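Local atomic coordinates of halogenase PltM (Pseudomonas fluorescens, PDB entry 6BZN), a protein that halogenates phenolic substrates, accepting chloride, bromide and iodide, as a flavoprotein that uses FAD and probably works through flavin monooxygenase chemistry. Residues V26-S31 with V49-S54; S121-L126 with L235-S240; P322-R327 with I346-S351; T220-V225 with K310-A315. All coordinates share one frame; numbering follows the deposited sequence.

Interaction 1 of 4, residues V26-S31 with V49-S54; sequences VIIIGS and VLILDS
A beta-alpha-beta unit of Rossmann type brings the parallel strands 26-29 and 49-52 side by side, their axes 4.7 Å apart, with Ile-28 and Leu-52 central to the pairing. Four backbone bonds join them in the zigzag of a parallel pair: Leu-50 N to Val-26 O, Ile-28 N to Leu-50 O, Leu-52 N to Ile-28 O, and Gly-30 N to Leu-52 O, the last nearly straight at 178°. On one face Ile-28 CD1 meets Val-49 CG1 at 3.6 Å; on the other Ile-27 CG2 touches Leu-52 CD1 at 3.7 Å. Beyond the strands, Asp-53 carries its CG anti to the backbone N (chi1 -158°), which presents OD2 to Ser-31. Ser-31 OG donates to Asp-53 OD2 at 2.6 Å, on the anti side, and Ser-31 N reaches the same OD2 at 3.0 Å from above the carboxylate plane. This FAD-binding aspartate also forms a salt bridge with Arg-59, another FAD-binding residue. With only a methyl group at Asp-53, as in an alanine, Ser-31 N and the Arg-59 charge would probably lose this partner. Strand 157-159 flanks 49-52 and strand 188-191 flanks 24-29, while helix 33-44 makes the crossover.

Interaction 2 of 4, residues S121-L126 with L235-S240; sequences SSPDHL and LSRTRS
The guanidinium of Arg-237 has Pro-123 over one face and the carboxylate of Asp-124 at its edge. Pro-123 CG stands 3.7 Å above the guanidinium plane, offset toward the rim, while Asp-124 CG lies in that plane. This is an end-on bidentate salt bridge joining a type I beta turn, Ser-122 to His-125, to the short helix 235-238. Arg-237 NH1 donates to Asp-124 OD1 at 2.9 Å and Arg-237 NH2 to Asp-124 OD2, also at 2.9 Å. Both oxygens lie close to the guanidinium plane, but the two flat groups are turned 44° against each other; NH1 meets OD1 on its syn side but 31° out of the carboxylate plane, and NH2 meets OD2 from further above it. A bend at chi2 of Arg-237 (61°) folds its chain so that the guanidinium reaches the turn. Within the turn, Ser-122 OG accepts from Asp-124 N, an ST turn that fixes the backbone carrying the carboxylate. Beside the ion pair the contact becomes apolar: Thr-238 CG2 packs on Leu-126 CD2 at 3.7 Å and more loosely on Pro-123 CB. Tyr-228 of helix 228-231 touches all three of these residues, extending the apolar layer. The backbones are also bridged by a water, which donates to Pro-123 O at 2.7 Å and to Thr-238 O at 2.8 Å.

Interaction 3 of 4, residues P322-R327 with I346-S351; sequences PRINYR and IDPLFS
Asn-325 and Ile-324 carry the loop 322-327 onto the segment 346-351, one by a polar bond and the other by its methyl end. Asn-325 ND2 donates to Ile-346 O at 2.7 Å, in the carbonyl plane but bent, with an N-H...O angle of 134°. The acceptor is also tilted from the Asn-325 amide plane, so the bond is short without being straight. The Asn-325 side chain has an unusual, nearly eclipsed first torsion (chi1 -22°). Its other end is fixed as well: Arg-323 NE donates to Asn-325 OD1 at 2.9 Å, on a lone pair, and Thr-215 N gives OD1 a second donor. Ile-324 places CG1 between its backbone N and carbonyl carbon (chi1 70°), with CD1 extended beyond it. From there CG1 lies 3.7 Å from Ile-346 O, and CD1 reaches Pro-348 CD at 3.6 Å, the two side chains crossing at about a right angle. CD1 also passes Asp-347 OD2 at 3.8 Å. That OD2 is bonded to Tyr-404 OH and Thr-215 OG1, while OD1 accepts from Trp-257 NE1 and, in an Asx turn, from Leu-349 N. The contact thus joins two loops that hold FAD-binding residues, Tyr-326 and Ser-351. Because Asn-325 OD1 takes two donors while ND2 gives to a carbonyl, the chemistry fixes which way round this buried amide sits.

Interaction 4 of 4, residues T220-V225 with K310-A315; sequences THMLNV and KDAVNA
Backbone bonds define the contact between Leu-223 and Val-313, an antiparallel hydrogen-bonded pair at the edge of the mixed sheet. Leu-223 N donates to Val-313 O at 2.8 Å and Val-313 N returns a bond to Leu-223 O at 3.0 Å; Ala-315 N adds a third, to His-221 O. Apolar contacts include the paired Leu-223 CB and Val-313 CG2 at 3.9 Å; diagonally, Ala-312 CB meets Val-225 CG2 and, at 4.3 Å, Met-222 SD. Beyond the last paired residues a water links the segments, donating to Asn-224 O and accepting from Asp-311 N. Among the polar side chains, Asn-314 has CG anti to its backbone N (chi1 -153°), directing the amide to Thr-220, whose side chain comes from the opposite direction. Exchanging Asn-314 for a leucine is likely to deprive Thr-220 OG1 and His-221 O of a polar side chain beside them. His-221 leads its imidazole away from 310-315, bonding Glu-64 through NE2 and meeting Phe-60 and Phe-263 edge-to-face. The chemistry implies an attachment carried mainly by main-chain bonds, with apolar contacts on both faces of the strand pair and a water bridging the segments past the end of the pairing.

Along the chain interaction 1 closes first, at the nucleotide-binding end. Interactions 2 and 4 then alternate their segments, and interaction 3 comes last. Interaction 1 lies within the parallel sheet, and interaction 4 joins strands 215-223 and 313-321 of the mixed sheet. Interaction 2 involves the start of strand 126-131, on the other margin of that mixed sheet; its centre lies about 24 Å from that of interaction 4. Segment 322-327 of interaction 3 directly follows strand 313-321, and the contact is about 24 Å, centre to centre, from both interactions 1 and 4. Interactions 1 and 2 lie on opposite sides of the chain's centre, their centres about 47 Å apart. FAD-binding residues thus lie in interactions 1 and 3, whereas interaction 2 is remote from known sites.

Interaction 1 of 4, residues V26-S31 with V49-S54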
loop_
_atom_site.group_PDB
_atom_site.type_symbol
_atom_site.label_atom_id
_atom_site.label_comp_id
_atom_site.label_asym_id
_atom_site.label_seq_id
_atom_site.Cartn_x
_atom_site.Cartn_y
_atom_site.Cartn_z
ATOM N N VAL A 26 -2.458 25.870 -4.850
ATOM C CA VAL A 26 -2.170 24.519 -5.318
ATOM C C VAL A 26 -3.370 23.908 -6.053
ATOM O O VAL A 26 -4.511 24.012 -5.596
ATOM C CB VAL A 26 -1.770 23.591 -4.146
ATOM C CG1 VAL A 26 -1.344 22.217 -4.652
ATOM C CG2 VAL A 26 -0.654 24.210 -3.323
ATOM N N ILE A 27 -3.093 23.278 -7.189
ATOM C CA ILE A 27 -4.039 22.404 -7.868
ATOM C C ILE A 27 -3.622 20.963 -7.588
ATOM O O ILE A 27 -2.427 20.615 -7.645
ATOM C CB ILE A 27 -4.108 22.700 -9.378
ATOM C CG1 ILE A 27 -4.826 24.033 -9.594
ATOM C CG2 ILE A 27 -4.859 21.610 -10.130
ATOM C CD1 ILE A 27 -4.584 24.667 -10.947
ATOM N N ILE A 28 -4.607 20.132 -7.260
ATOM C CA ILE A 28 -4.397 18.715 -6.989
ATOM C C ILE A 28 -5.221 17.924 -7.998
ATOM O O ILE A 28 -6.425 18.124 -8.084
ATOM C CB ILE A 28 -4.833 18.337 -5.565
ATOM C CG1 ILE A 28 -3.988 19.098 -4.538
ATOM C CG2 ILE A 28 -4.652 16.840 -5.316
ATOM C CD1 ILE A 28 -4.481 18.973 -3.119
ATOM N N ILE A 29 -4.570 17.055 -8.766
ATOM C CA ILE A 29 -5.259 16.160 -9.687
ATOM C C ILE A 29 -5.552 14.854 -8.944
ATOM O O ILE A 29 -4.628 14.193 -8.475
ATOM C CB ILE A 29 -4.437 15.857 -10.952
ATOM C CG1 ILE A 29 -3.999 17.151 -11.659
ATOM C CG2 ILE A 29 -5.262 15.036 -11.939
ATOM C CD1 ILE A 29 -2.799 16.924 -12.546
ATOM N N GLY A 30 -6.833 14.488 -8.855
ATOM C CA GLY A 30 -7.285 13.264 -8.186
ATOM C C GLY A 30 -7.964 13.555 -6.855
ATOM O O GLY A 30 -7.406 14.245 -5.999
ATOM N N SER A 31 -9.172 13.034 -6.668
ATOM C CA SER A 31 -9.945 13.307 -5.472
ATOM C C SER A 31 -10.124 12.037 -4.639
ATOM O O SER A 31 -11.038 11.987 -3.809
ATOM C CB SER A 31 -11.314 13.881 -5.851
ATOM O OG SER A 31 -12.098 12.911 -6.546
ATOM N N VAL A 49 -6.880 25.778 -2.294
ATOM C CA VAL A 49 -6.611 24.526 -3.003
ATOM C C VAL A 49 -7.769 24.201 -3.921
ATOM O O VAL A 49 -8.922 24.403 -3.535
ATOM C CB VAL A 49 -6.423 23.400 -1.974
ATOM C CG1 VAL A 49 -6.284 22.062 -2.659
ATOM C CG2 VAL A 49 -5.198 23.698 -1.113
ATOM N N LEU A 50 -7.454 23.696 -5.113
ATOM C CA LEU A 50 -8.441 23.206 -6.061
ATOM C C LEU A 50 -8.116 21.760 -6.395
ATOM O O LEU A 50 -7.012 21.461 -6.893
ATOM C CB LEU A 50 -8.429 24.020 -7.350
ATOM C CG LEU A 50 -9.411 23.547 -8.435
ATOM C CD1 LEU A 50 -10.851 23.566 -7.920
ATOM C CD2 LEU A 50 -9.259 24.405 -9.682
ATOM N N ILE A 51 -9.072 20.877 -6.115
ATOM C CA ILE A 51 -8.964 19.476 -6.456
ATOM C C ILE A 51 -9.767 19.209 -7.724
ATOM O O ILE A 51 -10.963 19.512 -7.772
ATOM C CB ILE A 51 -9.482 18.587 -5.306
ATOM C CG1 ILE A 51 -8.683 18.861 -4.035
ATOM C CG2 ILE A 51 -9.408 17.115 -5.678
ATOM C CD1 ILE A 51 -9.250 18.190 -2.805
ATOM N N LEU A 52 -9.116 18.627 -8.724
ATOM C CA LEU A 52 -9.736 18.304 -10.020
ATOM C C LEU A 52 -9.770 16.815 -10.210
ATOM O O LEU A 52 -8.774 16.168 -9.960
ATOM C CB LEU A 52 -8.898 18.890 -11.150
ATOM C CG LEU A 52 -8.750 20.403 -11.158
ATOM C CD1 LEU A 52 -7.813 20.820 -12.285
ATOM C CD2 LEU A 52 -10.107 21.096 -11.275
ATOM N N ASP A 53 -10.896 16.262 -10.660
ATOM C CA ASP A 53 -10.965 14.833 -10.972
ATOM C C ASP A 53 -11.859 14.600 -12.178
ATOM O O ASP A 53 -12.949 15.183 -12.255
ATOM C CB ASP A 53 -11.519 14.043 -9.778
ATOM C CG ASP A 53 -11.130 12.551 -9.813
ATOM O OD1 ASP A 53 -10.932 11.983 -10.919
ATOM O OD2 ASP A 53 -11.012 11.947 -8.719
ATOM N N SER A 54 -11.416 13.735 -13.085
ATOM C CA SER A 54 -12.236 13.348 -14.240
ATOM C C SER A 54 -13.340 12.385 -13.827
ATOM O O SER A 54 -14.370 12.284 -14.497
ATOM C CB SER A 54 -11.390 12.740 -15.361
ATOM O OG SER A 54 -10.714 11.585 -14.905
#

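Interaction 2 of 4, residues S121-L126 with L235-S240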
loop_
_atom_site.group_PDB
_atom_site.type_symbol
_atom_site.label_atom_id
_atom_site.label_comp_id
_atom_site.label_asym_id
_atom_site.label_seq_id
_atom_site.Cartn_x
_atom_site.Cartn_y
_atom_site.Cartn_z
ATOM N N SER A 121 -3.644 -29.346 -0.483
ATOM C CA SER A 121 -3.121 -28.268 0.335
ATOM C C SER A 121 -3.155 -28.635 1.812
ATOM O O SER A 121 -4.087 -29.282 2.263
ATOM C CB SER A 121 -3.930 -26.989 0.098
ATOM O OG SER A 121 -3.809 -26.577 -1.251
ATOM N N SER A 122 -2.138 -28.220 2.560
ATOM C CA SER A 122 -2.064 -28.521 3.987
ATOM C C SER A 122 -2.338 -27.281 4.845
ATOM O O SER A 122 -1.703 -26.240 4.657
ATOM C CB SER A 122 -0.705 -29.111 4.337
ATOM O OG SER A 122 -0.510 -29.126 5.734
ATOM N N PRO A 123 -3.246 -27.399 5.825
ATOM C CA PRO A 123 -3.401 -26.306 6.796
ATOM C C PRO A 123 -2.202 -26.060 7.725
ATOM O O PRO A 123 -2.250 -25.137 8.525
ATOM C CB PRO A 123 -4.636 -26.699 7.623
ATOM C CG PRO A 123 -5.094 -28.003 7.129
ATOM C CD PRO A 123 -4.186 -28.510 6.056
ATOM N N ASP A 124 -1.146 -26.870 7.632
ATOM C CA ASP A 124 0.127 -26.555 8.294
ATOM C C ASP A 124 1.090 -25.722 7.446
ATOM O O ASP A 124 2.123 -25.307 7.941
ATOM C CB ASP A 124 0.805 -27.838 8.751
ATOM C CG ASP A 124 -0.078 -28.631 9.694
ATOM O OD1 ASP A 124 -0.619 -28.021 10.649
ATOM O OD2 ASP A 124 -0.271 -29.839 9.454
ATOM N N HIS A 125 0.742 -25.462 6.189
ATOM C CA HIS A 125 1.538 -24.574 5.327
ATOM C C HIS A 125 0.988 -23.157 5.403
ATOM O O HIS A 125 0.644 -22.566 4.366
ATOM C CB HIS A 125 1.551 -25.099 3.887
ATOM C CG HIS A 125 2.257 -26.403 3.736
ATOM N ND1 HIS A 125 2.087 -27.221 2.641
ATOM C CD2 HIS A 125 3.141 -27.035 4.545
ATOM C CE1 HIS A 125 2.839 -28.299 2.779
ATOM N NE2 HIS A 125 3.496 -28.203 3.919
ATOM N N LEU A 126 0.947 -22.636 6.639
ATOM C CA LEU A 126 0.425 -21.312 6.988
ATOM C C LEU A 126 1.419 -20.536 7.854
ATOM O O LEU A 126 2.073 -21.114 8.721
ATOM C CB LEU A 126 -0.863 -21.438 7.820
ATOM C CG LEU A 126 -2.221 -21.490 7.141
ATOM C CD1 LEU A 126 -2.246 -22.543 6.053
ATOM C CD2 LEU A 126 -3.296 -21.758 8.197
ATOM N N LEU A 235 -9.711 -22.978 13.650
ATOM C CA LEU A 235 -8.576 -22.588 14.502
ATOM C C LEU A 235 -8.007 -23.767 15.293
ATOM O O LEU A 235 -6.808 -23.814 15.537
ATOM C CB LEU A 235 -8.967 -21.485 15.488
ATOM C CG LEU A 235 -9.292 -20.102 14.935
ATOM C CD1 LEU A 235 -9.621 -19.170 16.088
ATOM C CD2 LEU A 235 -8.123 -19.576 14.118
ATOM N N SER A 236 -8.876 -24.696 15.699
ATOM C CA SER A 236 -8.449 -25.924 16.400
ATOM C C SER A 236 -7.521 -26.821 15.573
ATOM O O SER A 236 -6.741 -27.602 16.138
ATOM C CB SER A 236 -9.675 -26.719 16.851
ATOM O OG SER A 236 -10.459 -27.095 15.734
ATOM N N ARG A 237 -7.608 -26.721 14.244
ATOM C CA ARG A 237 -6.718 -27.436 13.341
ATOM C C ARG A 237 -5.465 -26.631 12.994
ATOM O O ARG A 237 -4.360 -27.158 13.047
ATOM C CB ARG A 237 -7.474 -27.834 12.065
ATOM C CG ARG A 237 -6.648 -28.493 10.978
ATOM C CD ARG A 237 -6.015 -29.804 11.423
ATOM N NE ARG A 237 -5.092 -30.293 10.397
ATOM C CZ ARG A 237 -3.813 -29.946 10.274
ATOM N NH1 ARG A 237 -3.237 -29.093 11.117
ATOM N NH2 ARG A 237 -3.094 -30.468 9.288
ATOM N N THR A 238 -5.627 -25.361 12.622
ATOM C CA THR A 238 -4.486 -24.561 12.194
ATOM C C THR A 238 -3.610 -24.118 13.356
ATOM O O THR A 238 -2.420 -23.898 13.173
ATOM C CB THR A 238 -4.922 -23.307 11.409
ATOM O OG1 THR A 238 -5.723 -22.487 12.251
ATOM C CG2 THR A 238 -5.695 -23.698 10.180
ATOM N N ARG A 239 -4.206 -23.977 14.541
ATOM C CA ARG A 239 -3.536 -23.412 15.716
ATOM C C ARG A 239 -3.145 -21.945 15.523
ATOM O O ARG A 239 -2.290 -21.423 16.250
ATOM C CB ARG A 239 -2.297 -24.231 16.132
ATOM C CG ARG A 239 -2.512 -25.744 16.158
ATOM C CD ARG A 239 -1.266 -26.438 16.694
ATOM N NE ARG A 239 -1.321 -27.892 16.545
ATOM C CZ ARG A 239 -0.400 -28.747 17.006
ATOM N NH1 ARG A 239 -0.561 -30.058 16.813
ATOM N NH2 ARG A 239 0.679 -28.317 17.667
ATOM N N SER A 240 -3.766 -21.263 14.559
ATOM C CA SER A 240 -3.492 -19.858 14.363
ATOM C C SER A 240 -4.087 -19.091 15.545
ATOM O O SER A 240 -5.208 -19.367 15.949
ATOM C CB SER A 240 -4.112 -19.341 13.072
ATOM O OG SER A 240 -3.945 -17.938 13.013
HETATM O O HOH W 1 -1.117 -24.075 10.704
#

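Interaction 3 of 4, residues P322-R327 with I346-S351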
loop_
_atom_site.group_PDB
_atom_site.type_symbol
_atom_site.label_atom_id
_atom_site.label_comp_id
_atom_site.label_asym_id
_atom_site.label_seq_id
_atom_site.Cartn_x
_atom_site.Cartn_y
_atom_site.Cartn_z
ATOM N N PRO A 322 -2.930 -5.923 -17.299
ATOM C CA PRO A 322 -1.868 -6.847 -17.765
ATOM C C PRO A 322 -0.459 -6.595 -17.211
ATOM O O PRO A 322 0.353 -7.529 -17.122
ATOM C CB PRO A 322 -1.901 -6.671 -19.294
ATOM C CG PRO A 322 -2.458 -5.300 -19.497
ATOM C CD PRO A 322 -3.495 -5.143 -18.423
ATOM N N ARG A 323 -0.161 -5.350 -16.869
ATOM C CA ARG A 323 1.067 -5.041 -16.177
ATOM C C ARG A 323 0.927 -3.880 -15.208
ATOM O O ARG A 323 0.792 -2.714 -15.601
ATOM C CB ARG A 323 2.218 -4.739 -17.115
ATOM C CG ARG A 323 3.444 -4.458 -16.263
ATOM C CD ARG A 323 4.740 -4.752 -16.905
ATOM N NE ARG A 323 5.800 -4.874 -15.900
ATOM C CZ ARG A 323 7.090 -4.908 -16.193
ATOM N NH1 ARG A 323 7.489 -4.831 -17.456
ATOM N NH2 ARG A 323 7.987 -5.037 -15.228
ATOM N N ILE A 324 1.056 -4.200 -13.931
ATOM C CA ILE A 324 0.774 -3.236 -12.884
ATOM C C ILE A 324 1.981 -2.455 -12.380
ATOM O O ILE A 324 1.815 -1.509 -11.604
ATOM C CB ILE A 324 0.006 -3.905 -11.724
ATOM C CG1 ILE A 324 0.884 -4.881 -10.952
ATOM C CG2 ILE A 324 -1.244 -4.590 -12.254
ATOM C CD1 ILE A 324 0.150 -5.627 -9.863
ATOM N N ASN A 325 3.179 -2.791 -12.852
ATOM C CA ASN A 325 4.421 -2.277 -12.290
ATOM C C ASN A 325 4.987 -1.139 -13.126
ATOM O O ASN A 325 5.070 -1.259 -14.334
ATOM C CB ASN A 325 5.493 -3.368 -12.210
ATOM C CG ASN A 325 4.910 -4.763 -12.215
ATOM O OD1 ASN A 325 4.723 -5.359 -13.286
ATOM N ND2 ASN A 325 4.574 -5.284 -11.037
ATOM N N TYR A 326 5.426 -0.081 -12.461
ATOM C CA TYR A 326 6.102 1.034 -13.134
ATOM C C TYR A 326 6.852 1.839 -12.105
ATOM O O TYR A 326 6.564 1.742 -10.909
ATOM C CB TYR A 326 5.106 1.897 -13.904
ATOM C CG TYR A 326 3.949 2.419 -13.087
ATOM C CD1 TYR A 326 4.043 3.624 -12.399
ATOM C CD2 TYR A 326 2.767 1.715 -13.005
ATOM C CE1 TYR A 326 2.981 4.107 -11.636
ATOM C CE2 TYR A 326 1.703 2.180 -12.237
ATOM C CZ TYR A 326 1.812 3.379 -11.564
ATOM O OH TYR A 326 0.753 3.827 -10.811
ATOM N N ARG A 327 7.836 2.594 -12.572
ATOM C CA ARG A 327 8.574 3.527 -11.742
ATOM C C ARG A 327 8.788 4.803 -12.546
ATOM O O ARG A 327 8.388 4.879 -13.711
ATOM C CB ARG A 327 9.906 2.924 -11.295
ATOM C CG ARG A 327 10.891 2.643 -12.409
ATOM C CD ARG A 327 12.242 2.165 -11.885
ATOM N NE ARG A 327 13.166 2.133 -13.024
ATOM C CZ ARG A 327 13.997 3.108 -13.392
ATOM N NH1 ARG A 327 14.117 4.250 -12.709
ATOM N NH2 ARG A 327 14.742 2.926 -14.470
ATOM N N ILE A 346 4.282 -1.225 -7.530
ATOM C CA ILE A 346 4.894 -2.539 -7.702
ATOM C C ILE A 346 3.853 -3.648 -7.683
ATOM O O ILE A 346 3.691 -4.358 -8.673
ATOM C CB ILE A 346 5.996 -2.774 -6.647
ATOM C CG1 ILE A 346 7.110 -1.710 -6.774
ATOM C CG2 ILE A 346 6.574 -4.173 -6.774
ATOM C CD1 ILE A 346 7.824 -1.634 -8.118
ATOM N N ASP A 347 3.145 -3.810 -6.573
ATOM C CA ASP A 347 2.216 -4.929 -6.445
ATOM C C ASP A 347 1.332 -4.716 -5.225
ATOM O O ASP A 347 1.729 -4.026 -4.302
ATOM C CB ASP A 347 3.019 -6.240 -6.303
ATOM C CG ASP A 347 2.212 -7.501 -6.627
ATOM O OD1 ASP A 347 1.543 -8.006 -5.699
ATOM O OD2 ASP A 347 2.284 -8.020 -7.787
ATOM N N PRO A 348 0.125 -5.300 -5.219
ATOM C CA PRO A 348 -0.658 -5.270 -3.982
ATOM C C PRO A 348 -0.014 -6.003 -2.799
ATOM O O PRO A 348 -0.384 -5.737 -1.643
ATOM C CB PRO A 348 -1.968 -5.951 -4.368
ATOM C CG PRO A 348 -1.681 -6.675 -5.654
ATOM C CD PRO A 348 -0.660 -5.833 -6.347
ATOM N N LEU A 349 0.929 -6.901 -3.077
ATOM C CA LEU A 349 1.526 -7.752 -2.050
ATOM C C LEU A 349 2.222 -6.942 -0.973
ATOM O O LEU A 349 3.152 -6.191 -1.251
ATOM C CB LEU A 349 2.528 -8.732 -2.661
ATOM C CG LEU A 349 3.125 -9.732 -1.666
ATOM C CD1 LEU A 349 2.067 -10.717 -1.205
ATOM C CD2 LEU A 349 4.325 -10.459 -2.249
ATOM N N PHE A 350 1.766 -7.123 0.259
ATOM C CA PHE A 350 2.230 -6.385 1.450
ATOM C C PHE A 350 1.692 -4.972 1.574
ATOM O O PHE A 350 2.039 -4.278 2.531
ATOM C CB PHE A 350 3.761 -6.369 1.610
ATOM C CG PHE A 350 4.368 -7.722 1.786
ATOM C CD1 PHE A 350 4.005 -8.509 2.867
ATOM C CD2 PHE A 350 5.308 -8.200 0.904
ATOM C CE1 PHE A 350 4.554 -9.760 3.067
ATOM C CE2 PHE A 350 5.867 -9.452 1.093
ATOM C CZ PHE A 350 5.492 -10.233 2.175
ATOM N N SER A 351 0.857 -4.536 0.625
ATOM C CA SER A 351 0.136 -3.286 0.732
ATOM C C SER A 351 1.058 -2.083 1.041
ATOM O O SER A 351 0.760 -1.233 1.871
ATOM C CB SER A 351 -1.021 -3.457 1.737
ATOM O OG SER A 351 -2.033 -2.521 1.461
#

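Interaction 4 of 4, residues T220-V225 with K310-A315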
loop_
_atom_site.group_PDB
_atom_site.type_symbol
_atom_site.label_atom_id
_atom_site.label_comp_id
_atom_site.label_asym_id
_atom_site.label_seq_id
_atom_site.Cartn_x
_atom_site.Cartn_y
_atom_site.Cartn_z
ATOM N N THR A 220 -11.917 -7.941 -8.106
ATOM C CA THR A 220 -13.344 -7.684 -8.036
ATOM C C THR A 220 -13.801 -7.743 -6.573
ATOM O O THR A 220 -12.996 -8.010 -5.663
ATOM C CB THR A 220 -14.143 -8.695 -8.909
ATOM O OG1 THR A 220 -15.486 -8.235 -9.065
ATOM C CG2 THR A 220 -14.171 -10.093 -8.292
ATOM N N HIS A 221 -15.090 -7.516 -6.370
ATOM C CA HIS A 221 -15.726 -7.740 -5.097
ATOM C C HIS A 221 -16.821 -8.793 -5.251
ATOM O O HIS A 221 -17.547 -8.799 -6.246
ATOM C CB HIS A 221 -16.354 -6.454 -4.560
ATOM C CG HIS A 221 -15.377 -5.456 -4.025
ATOM N ND1 HIS A 221 -15.772 -4.212 -3.576
ATOM C CD2 HIS A 221 -14.036 -5.503 -3.865
ATOM C CE1 HIS A 221 -14.716 -3.549 -3.138
ATOM N NE2 HIS A 221 -13.651 -4.314 -3.291
ATOM N N MET A 222 -16.944 -9.656 -4.242
ATOM C CA MET A 222 -17.882 -10.779 -4.284
ATOM C C MET A 222 -18.747 -10.887 -3.053
ATOM O O MET A 222 -18.360 -10.471 -1.947
ATOM C CB MET A 222 -17.139 -12.100 -4.456
ATOM C CG MET A 222 -16.280 -12.189 -5.708
ATOM S SD MET A 222 -15.766 -13.900 -5.943
ATOM C CE MET A 222 -14.643 -13.701 -7.314
ATOM N N LEU A 223 -19.916 -11.493 -3.252
ATOM C CA LEU A 223 -20.805 -11.894 -2.168
ATOM C C LEU A 223 -20.657 -13.366 -1.866
ATOM O O LEU A 223 -20.289 -14.156 -2.737
ATOM C CB LEU A 223 -22.264 -11.699 -2.570
ATOM C CG LEU A 223 -22.710 -10.266 -2.764
ATOM C CD1 LEU A 223 -23.928 -10.205 -3.682
ATOM C CD2 LEU A 223 -23.002 -9.682 -1.391
ATOM N N ASN A 224 -21.016 -13.726 -0.638
ATOM C CA ASN A 224 -21.049 -15.118 -0.183
ATOM C C ASN A 224 -19.722 -15.863 -0.332
ATOM O O ASN A 224 -19.709 -17.055 -0.660
ATOM C CB ASN A 224 -22.199 -15.882 -0.882
ATOM C CG ASN A 224 -23.564 -15.467 -0.370
ATOM O OD1 ASN A 224 -23.687 -14.970 0.745
ATOM N ND2 ASN A 224 -24.598 -15.664 -1.178
ATOM N N VAL A 225 -18.618 -15.162 -0.079
ATOM C CA VAL A 225 -17.328 -15.805 -0.013
ATOM C C VAL A 225 -17.186 -16.442 1.367
ATOM O O VAL A 225 -17.239 -15.744 2.386
ATOM C CB VAL A 225 -16.167 -14.829 -0.259
ATOM C CG1 VAL A 225 -14.840 -15.564 -0.184
ATOM C CG2 VAL A 225 -16.316 -14.162 -1.623
ATOM N N LYS A 310 -17.619 -21.722 -3.528
ATOM C CA LYS A 310 -18.645 -22.666 -3.995
ATOM C C LYS A 310 -20.009 -22.009 -4.162
ATOM O O LYS A 310 -20.709 -22.297 -5.129
ATOM C CB LYS A 310 -18.782 -23.871 -3.053
ATOM C CG LYS A 310 -17.562 -24.767 -2.998
ATOM C CD LYS A 310 -17.403 -25.550 -4.286
ATOM C CE LYS A 310 -16.128 -26.362 -4.281
ATOM N NZ LYS A 310 -16.185 -27.359 -5.383
ATOM N N ASP A 311 -20.354 -21.119 -3.233
ATOM C CA ASP A 311 -21.604 -20.370 -3.280
ATOM C C ASP A 311 -21.422 -18.884 -3.575
ATOM O O ASP A 311 -22.385 -18.127 -3.478
ATOM C CB ASP A 311 -22.336 -20.553 -1.944
ATOM C CG ASP A 311 -22.615 -22.011 -1.633
ATOM O OD1 ASP A 311 -23.094 -22.716 -2.542
ATOM O OD2 ASP A 311 -22.352 -22.456 -0.490
ATOM N N ALA A 312 -20.218 -18.470 -3.979
ATOM C CA ALA A 312 -19.908 -17.046 -4.172
ATOM C C ALA A 312 -20.503 -16.520 -5.476
ATOM O O ALA A 312 -20.629 -17.260 -6.445
ATOM C CB ALA A 312 -18.404 -16.811 -4.165
ATOM N N VAL A 313 -20.865 -15.246 -5.498
ATOM C CA VAL A 313 -21.216 -14.571 -6.755
ATOM C C VAL A 313 -20.495 -13.249 -6.856
ATOM O O VAL A 313 -20.333 -12.517 -5.867
ATOM C CB VAL A 313 -22.739 -14.325 -6.934
ATOM C CG1 VAL A 313 -23.458 -15.640 -7.200
ATOM C CG2 VAL A 313 -23.339 -13.641 -5.730
ATOM N N ASN A 314 -20.104 -12.937 -8.076
ATOM C CA ASN A 314 -19.407 -11.708 -8.373
ATOM C C ASN A 314 -20.384 -10.551 -8.276
ATOM O O ASN A 314 -21.491 -10.662 -8.776
ATOM C CB ASN A 314 -18.809 -11.801 -9.777
ATOM C CG ASN A 314 -17.591 -10.956 -9.942
ATOM O OD1 ASN A 314 -17.268 -10.146 -9.071
ATOM N ND2 ASN A 314 -16.916 -11.105 -11.067
ATOM N N ALA A 315 -19.996 -9.478 -7.587
ATOM C CA ALA A 315 -20.845 -8.290 -7.403
ATOM C C ALA A 315 -20.456 -7.115 -8.280
ATOM O O ALA A 315 -21.086 -6.064 -8.204
ATOM C CB ALA A 315 -20.818 -7.854 -5.947
HETATM O O HOH W 2 -18.944 -19.689 -1.248
#